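Inulin fructotransferase (Bacillus sp. snu-7, PDB 2INV) probably cleaves inulin by intramolecular fructosyl transfer, releasing di-fructose anhydride units. Local coordinates at residues A[375-389]-A[395-407]. Residues are numbered along the deposited sequence; the frame is centred on the assembly and turned at random.
Sequences QHVVLDASTTHSKVL and SQITSYSSDTAIR
Two successive C-terminal coils of the right-handed parallel beta-helix stack here, strand 377-379 on 397-399 and strand 387-389 on 405-407, with each pair of axes under 5 Å apart. In the first ladder Thr-398 N donates to Val-377 O and Leu-379 N to Thr-398 O (2.8 Å); in the second, Val-388 N donates to Ala-405 O and Arg-407 N to Val-388 O. Inside the coil the two ladders meet where Val-388 and Ile-397 reach toward each other tip to tip, CG1 to CD1 at 3.8 Å; with Val-388 CG1 anti to the backbone N (chi1 -174°), that methyl is the one turned to Ile-397. At the corner before the first ladder, Gln-396 lays CB over the centre of the His-376 ring in a CH-pi contact, 3.8 Å from its centroid, while His-376 ND1 is hydrogen-bonded to Ser-391 O. The turn between the ladders is tied by Asp-403, whose OD1 accepts His-385 N (2.9 Å) and Ser-401 OG (2.6 Å) from opposite faces of the carboxylate plane. An alanine here would probably leave the His-385 amide and the Ser-401 hydroxyl without their shared acceptor. Nearby, one water bridges the hydroxyls of Thr-383, Ser-386 and Thr-404, linking the coils through their polar groups. On the outer face Leu-389 CD2 sits over the Arg-407 guanidinium, which forms salt bridges with Asp-390 of its own chain and Asp-390 of a second subunit. Parallel ladders stacked coil on coil, with mostly aliphatic side chains turned inward and polar turns joining the faces, are typical of the pectate-lyase-like beta-helix.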
loop_
_atom_site.group_PDB
_atom_site.type_symbol
_atom_site.label_atom_id
_atom_site.label_comp_id
_atom_site.label_asym_id
_atom_site.label_seq_id
_atom_site.Cartn_x
_atom_site.Cartn_y
_atom_site.Cartn_z
ATOM N N GLN A 375 20.100 -10.166 -25.223
ATOM C CA GLN A 375 19.592 -11.505 -24.988
ATOM C C GLN A 375 18.613 -11.330 -23.834
ATOM O O GLN A 375 19.018 -11.056 -22.695
ATOM C CB GLN A 375 20.714 -12.479 -24.611
ATOM C CG GLN A 375 21.563 -12.969 -25.800
ATOM C CD GLN A 375 20.736 -13.460 -26.977
ATOM O OE1 GLN A 375 20.575 -12.746 -27.971
ATOM N NE2 GLN A 375 20.209 -14.681 -26.871
ATOM N N HIS A 376 17.327 -11.452 -24.155
ATOM C CA HIS A 376 16.259 -11.297 -23.181
ATOM C C HIS A 376 16.396 -12.288 -22.040
ATOM O O HIS A 376 16.144 -11.961 -20.878
ATOM C CB HIS A 376 14.909 -11.497 -23.861
ATOM C CG HIS A 376 14.611 -10.483 -24.915
ATOM N ND1 HIS A 376 13.353 -10.317 -25.451
ATOM C CD2 HIS A 376 15.409 -9.581 -25.536
ATOM C CE1 HIS A 376 13.388 -9.357 -26.357
ATOM N NE2 HIS A 376 14.623 -8.894 -26.427
ATOM N N VAL A 377 16.775 -13.510 -22.382
ATOM C CA VAL A 377 16.928 -14.532 -21.374
ATOM C C VAL A 377 18.107 -15.421 -21.696
ATOM O O VAL A 377 18.305 -15.832 -22.838
ATOM C CB VAL A 377 15.657 -15.403 -21.268
ATOM C CG1 VAL A 377 15.799 -16.383 -20.118
ATOM C CG2 VAL A 377 14.437 -14.524 -21.081
ATOM N N VAL A 378 18.903 -15.702 -20.677
ATOM C CA VAL A 378 20.052 -16.566 -20.842
ATOM C C VAL A 378 19.989 -17.608 -19.748
ATOM O O VAL A 378 19.874 -17.292 -18.567
ATOM C CB VAL A 378 21.384 -15.809 -20.712
ATOM C CG1 VAL A 378 22.549 -16.795 -20.706
ATOM C CG2 VAL A 378 21.550 -14.835 -21.864
ATOM N N LEU A 379 20.038 -18.862 -20.158
ATOM C CA LEU A 379 20.017 -19.965 -19.218
ATOM C C LEU A 379 21.411 -20.544 -19.260
ATOM O O LEU A 379 21.885 -21.012 -20.297
ATOM C CB LEU A 379 18.992 -21.017 -19.628
ATOM C CG LEU A 379 17.498 -20.635 -19.900
ATOM C CD1 LEU A 379 16.749 -20.330 -18.822
ATOM C CD2 LEU A 379 17.267 -19.764 -20.913
ATOM N N ASP A 380 22.069 -20.485 -18.115
ATOM C CA ASP A 380 23.428 -20.966 -17.973
ATOM C C ASP A 380 23.479 -22.498 -18.009
ATOM O O ASP A 380 22.515 -23.170 -17.628
ATOM C CB ASP A 380 23.986 -20.398 -16.678
ATOM C CG ASP A 380 25.435 -20.725 -16.471
ATOM O OD1 ASP A 380 26.309 -19.883 -16.774
ATOM O OD2 ASP A 380 25.703 -21.841 -15.979
ATOM N N ALA A 381 24.591 -23.038 -18.499
ATOM C CA ALA A 381 24.770 -24.484 -18.638
ATOM C C ALA A 381 24.505 -25.308 -17.377
ATOM O O ALA A 381 24.398 -26.532 -17.445
ATOM C CB ALA A 381 26.176 -24.772 -19.164
ATOM N N SER A 382 24.418 -24.642 -16.230
ATOM C CA SER A 382 24.169 -25.335 -14.976
ATOM C C SER A 382 22.686 -25.611 -14.828
ATOM O O SER A 382 22.287 -26.622 -14.252
ATOM C CB SER A 382 24.644 -24.496 -13.783
ATOM O OG SER A 382 26.045 -24.345 -13.767
ATOM N N THR A 383 21.870 -24.713 -15.366
ATOM C CA THR A 383 20.423 -24.839 -15.270
ATOM C C THR A 383 19.841 -26.114 -15.858
ATOM O O THR A 383 20.367 -26.683 -16.811
ATOM C CB THR A 383 19.708 -23.665 -15.971
ATOM O OG1 THR A 383 19.920 -23.751 -17.388
ATOM C CG2 THR A 383 20.230 -22.347 -15.455
ATOM N N THR A 384 18.742 -26.552 -15.260
ATOM C CA THR A 384 18.030 -27.729 -15.712
ATOM C C THR A 384 16.534 -27.494 -15.660
ATOM O O THR A 384 16.021 -26.787 -14.785
ATOM C CB THR A 384 18.312 -28.976 -14.845
ATOM O OG1 THR A 384 17.889 -28.733 -13.496
ATOM C CG2 THR A 384 19.782 -29.336 -14.878
ATOM N N HIS A 385 15.857 -28.085 -16.637
ATOM C CA HIS A 385 14.412 -28.044 -16.756
ATOM C C HIS A 385 13.736 -26.663 -16.673
ATOM O O HIS A 385 12.616 -26.539 -16.183
ATOM C CB HIS A 385 13.848 -29.017 -15.718
ATOM C CG HIS A 385 14.630 -30.293 -15.622
ATOM N ND1 HIS A 385 15.110 -30.956 -16.731
ATOM C CD2 HIS A 385 15.056 -31.005 -14.549
ATOM C CE1 HIS A 385 15.798 -32.017 -16.347
ATOM N NE2 HIS A 385 15.779 -32.070 -15.030
ATOM N N SER A 386 14.415 -25.634 -17.184
ATOM C CA SER A 386 13.888 -24.261 -17.192
ATOM C C SER A 386 12.815 -24.129 -18.269
ATOM O O SER A 386 12.743 -24.958 -19.180
ATOM C CB SER A 386 14.999 -23.245 -17.486
ATOM O OG SER A 386 16.118 -23.424 -16.637
ATOM N N LYS A 387 11.983 -23.094 -18.160
ATOM C CA LYS A 387 10.913 -22.851 -19.132
ATOM C C LYS A 387 10.904 -21.381 -19.539
ATOM O O LYS A 387 10.867 -20.495 -18.676
ATOM C CB LYS A 387 9.537 -23.170 -18.537
ATOM C CG LYS A 387 9.383 -24.557 -17.954
ATOM C CD LYS A 387 8.978 -25.568 -19.001
ATOM C CE LYS A 387 8.555 -26.867 -18.330
ATOM N NZ LYS A 387 8.367 -27.958 -19.317
ATOM N N VAL A 388 10.920 -21.112 -20.839
ATOM C CA VAL A 388 10.887 -19.731 -21.299
ATOM C C VAL A 388 9.761 -19.557 -22.308
ATOM O O VAL A 388 9.792 -20.132 -23.407
ATOM C CB VAL A 388 12.230 -19.311 -21.924
ATOM C CG1 VAL A 388 12.215 -17.829 -22.256
ATOM C CG2 VAL A 388 13.363 -19.620 -20.957
ATOM N N LEU A 389 8.764 -18.770 -21.908
ATOM C CA LEU A 389 7.592 -18.513 -22.735
ATOM C C LEU A 389 7.386 -17.032 -22.992
ATOM O O LEU A 389 7.515 -16.205 -22.077
ATOM C CB LEU A 389 6.318 -18.995 -22.049
ATOM C CG LEU A 389 6.240 -20.297 -21.268
ATOM C CD1 LEU A 389 4.857 -20.407 -20.638
ATOM C CD2 LEU A 389 6.497 -21.458 -22.187
ATOM N N SER A 395 16.077 -15.935 -31.266
ATOM C CA SER A 395 17.411 -15.345 -31.337
ATOM C C SER A 395 17.672 -14.310 -30.247
ATOM O O SER A 395 18.756 -13.728 -30.179
ATOM C CB SER A 395 17.654 -14.738 -32.721
ATOM O OG SER A 395 16.797 -13.632 -32.986
ATOM N N GLN A 396 16.684 -14.095 -29.386
ATOM C CA GLN A 396 16.840 -13.163 -28.279
ATOM C C GLN A 396 16.930 -14.005 -27.008
ATOM O O GLN A 396 16.949 -13.472 -25.891
ATOM C CB GLN A 396 15.646 -12.204 -28.209
ATOM C CG GLN A 396 15.474 -11.333 -29.487
ATOM C CD GLN A 396 14.226 -10.468 -29.479
ATOM O OE1 GLN A 396 13.121 -10.938 -29.172
ATOM N NE2 GLN A 396 14.395 -9.194 -29.834
ATOM N N ILE A 397 17.022 -15.323 -27.201
ATOM C CA ILE A 397 17.106 -16.288 -26.099
ATOM C C ILE A 397 18.292 -17.256 -26.234
ATOM O O ILE A 397 18.424 -17.952 -27.251
ATOM C CB ILE A 397 15.822 -17.139 -26.024
ATOM C CG1 ILE A 397 14.605 -16.231 -25.856
ATOM C CG2 ILE A 397 15.918 -18.131 -24.881
ATOM C CD1 ILE A 397 13.281 -16.971 -25.822
ATOM N N THR A 398 19.145 -17.304 -25.214
ATOM C CA THR A 398 20.288 -18.213 -25.226
ATOM C C THR A 398 20.128 -19.266 -24.132
ATOM O O THR A 398 20.078 -18.940 -22.946
ATOM C CB THR A 398 21.620 -17.483 -24.967
ATOM O OG1 THR A 398 21.876 -16.538 -26.013
ATOM C CG2 THR A 398 22.771 -18.492 -24.917
ATOM N N SER A 399 20.041 -20.526 -24.539
ATOM C CA SER A 399 19.913 -21.616 -23.592
ATOM C C SER A 399 21.140 -22.506 -23.721
ATOM O O SER A 399 21.355 -23.127 -24.765
ATOM C CB SER A 399 18.645 -22.424 -23.871
ATOM O OG SER A 399 18.610 -23.613 -23.092
ATOM N N TYR A 400 21.952 -22.560 -22.670
ATOM C CA TYR A 400 23.153 -23.391 -22.688
ATOM C C TYR A 400 22.824 -24.738 -22.120
ATOM O O TYR A 400 23.716 -25.540 -21.821
ATOM C CB TYR A 400 24.252 -22.787 -21.841
ATOM C CG TYR A 400 24.820 -21.551 -22.444
ATOM C CD1 TYR A 400 25.363 -21.567 -23.726
ATOM C CD2 TYR A 400 24.808 -20.364 -21.742
ATOM C CE1 TYR A 400 25.890 -20.426 -24.288
ATOM C CE2 TYR A 400 25.327 -19.206 -22.288
ATOM C CZ TYR A 400 25.866 -19.243 -23.561
ATOM O OH TYR A 400 26.391 -18.104 -24.100
ATOM N N SER A 401 21.539 -24.976 -21.932
ATOM C CA SER A 401 21.116 -26.247 -21.405
ATOM C C SER A 401 20.368 -26.877 -22.554
ATOM O O SER A 401 20.037 -26.188 -23.529
ATOM C CB SER A 401 20.196 -26.034 -20.216
ATOM O OG SER A 401 19.670 -27.271 -19.766
ATOM N N SER A 402 20.095 -28.171 -22.457
ATOM C CA SER A 402 19.381 -28.816 -23.533
ATOM C C SER A 402 18.014 -29.317 -23.102
ATOM O O SER A 402 17.285 -29.911 -23.914
ATOM C CB SER A 402 20.212 -29.964 -24.098
ATOM O OG SER A 402 20.502 -30.923 -23.091
ATOM N N ASP A 403 17.668 -29.095 -21.837
ATOM C CA ASP A 403 16.356 -29.515 -21.375
ATOM C C ASP A 403 15.467 -28.292 -21.233
ATOM O O ASP A 403 14.372 -28.368 -20.672
ATOM C CB ASP A 403 16.430 -30.252 -20.040
ATOM C CG ASP A 403 17.605 -29.816 -19.194
ATOM O OD1 ASP A 403 17.671 -28.627 -18.809
ATOM O OD2 ASP A 403 18.472 -30.669 -18.908
ATOM N N THR A 404 15.933 -27.159 -21.745
ATOM C CA THR A 404 15.139 -25.953 -21.662
ATOM C C THR A 404 14.019 -26.007 -22.682
ATOM O O THR A 404 14.236 -26.354 -23.850
ATOM C CB THR A 404 15.974 -24.697 -21.932
ATOM O OG1 THR A 404 16.983 -24.560 -20.921
ATOM C CG2 THR A 404 15.073 -23.469 -21.916
ATOM N N ALA A 405 12.816 -25.681 -22.226
ATOM C CA ALA A 405 11.655 -25.654 -23.099
ATOM C C ALA A 405 11.428 -24.179 -23.408
ATOM O O ALA A 405 11.288 -23.359 -22.485
ATOM C CB ALA A 405 10.454 -26.249 -22.394
ATOM N N ILE A 406 11.407 -23.848 -24.696
ATOM C CA ILE A 406 11.236 -22.468 -25.128
ATOM C C ILE A 406 10.082 -22.301 -26.111
ATOM O O ILE A 406 9.871 -23.145 -26.979
ATOM C CB ILE A 406 12.513 -21.958 -25.836
ATOM C CG1 ILE A 406 13.730 -22.116 -24.924
ATOM C CG2 ILE A 406 12.340 -20.499 -26.258
ATOM C CD1 ILE A 406 15.039 -21.730 -25.582
ATOM N N ARG A 407 9.339 -21.203 -25.970
ATOM C CA ARG A 407 8.242 -20.888 -26.882
ATOM C C ARG A 407 8.387 -19.444 -27.329
ATOM O O ARG A 407 8.286 -18.524 -26.521
ATOM C CB ARG A 407 6.875 -21.072 -26.233
ATOM C CG ARG A 407 5.739 -20.617 -27.167
ATOM C CD ARG A 407 4.366 -20.877 -26.578
ATOM N NE ARG A 407 4.022 -19.912 -25.537
ATOM C CZ ARG A 407 3.233 -20.193 -24.506
ATOM N NH1 ARG A 407 2.714 -21.409 -24.381
ATOM N NH2 ARG A 407 2.953 -19.263 -23.607
HETATM O O HOH W 1 17.599 -25.023 -18.200
HETATM O O HOH W 2 11.501 -27.508 -19.393
#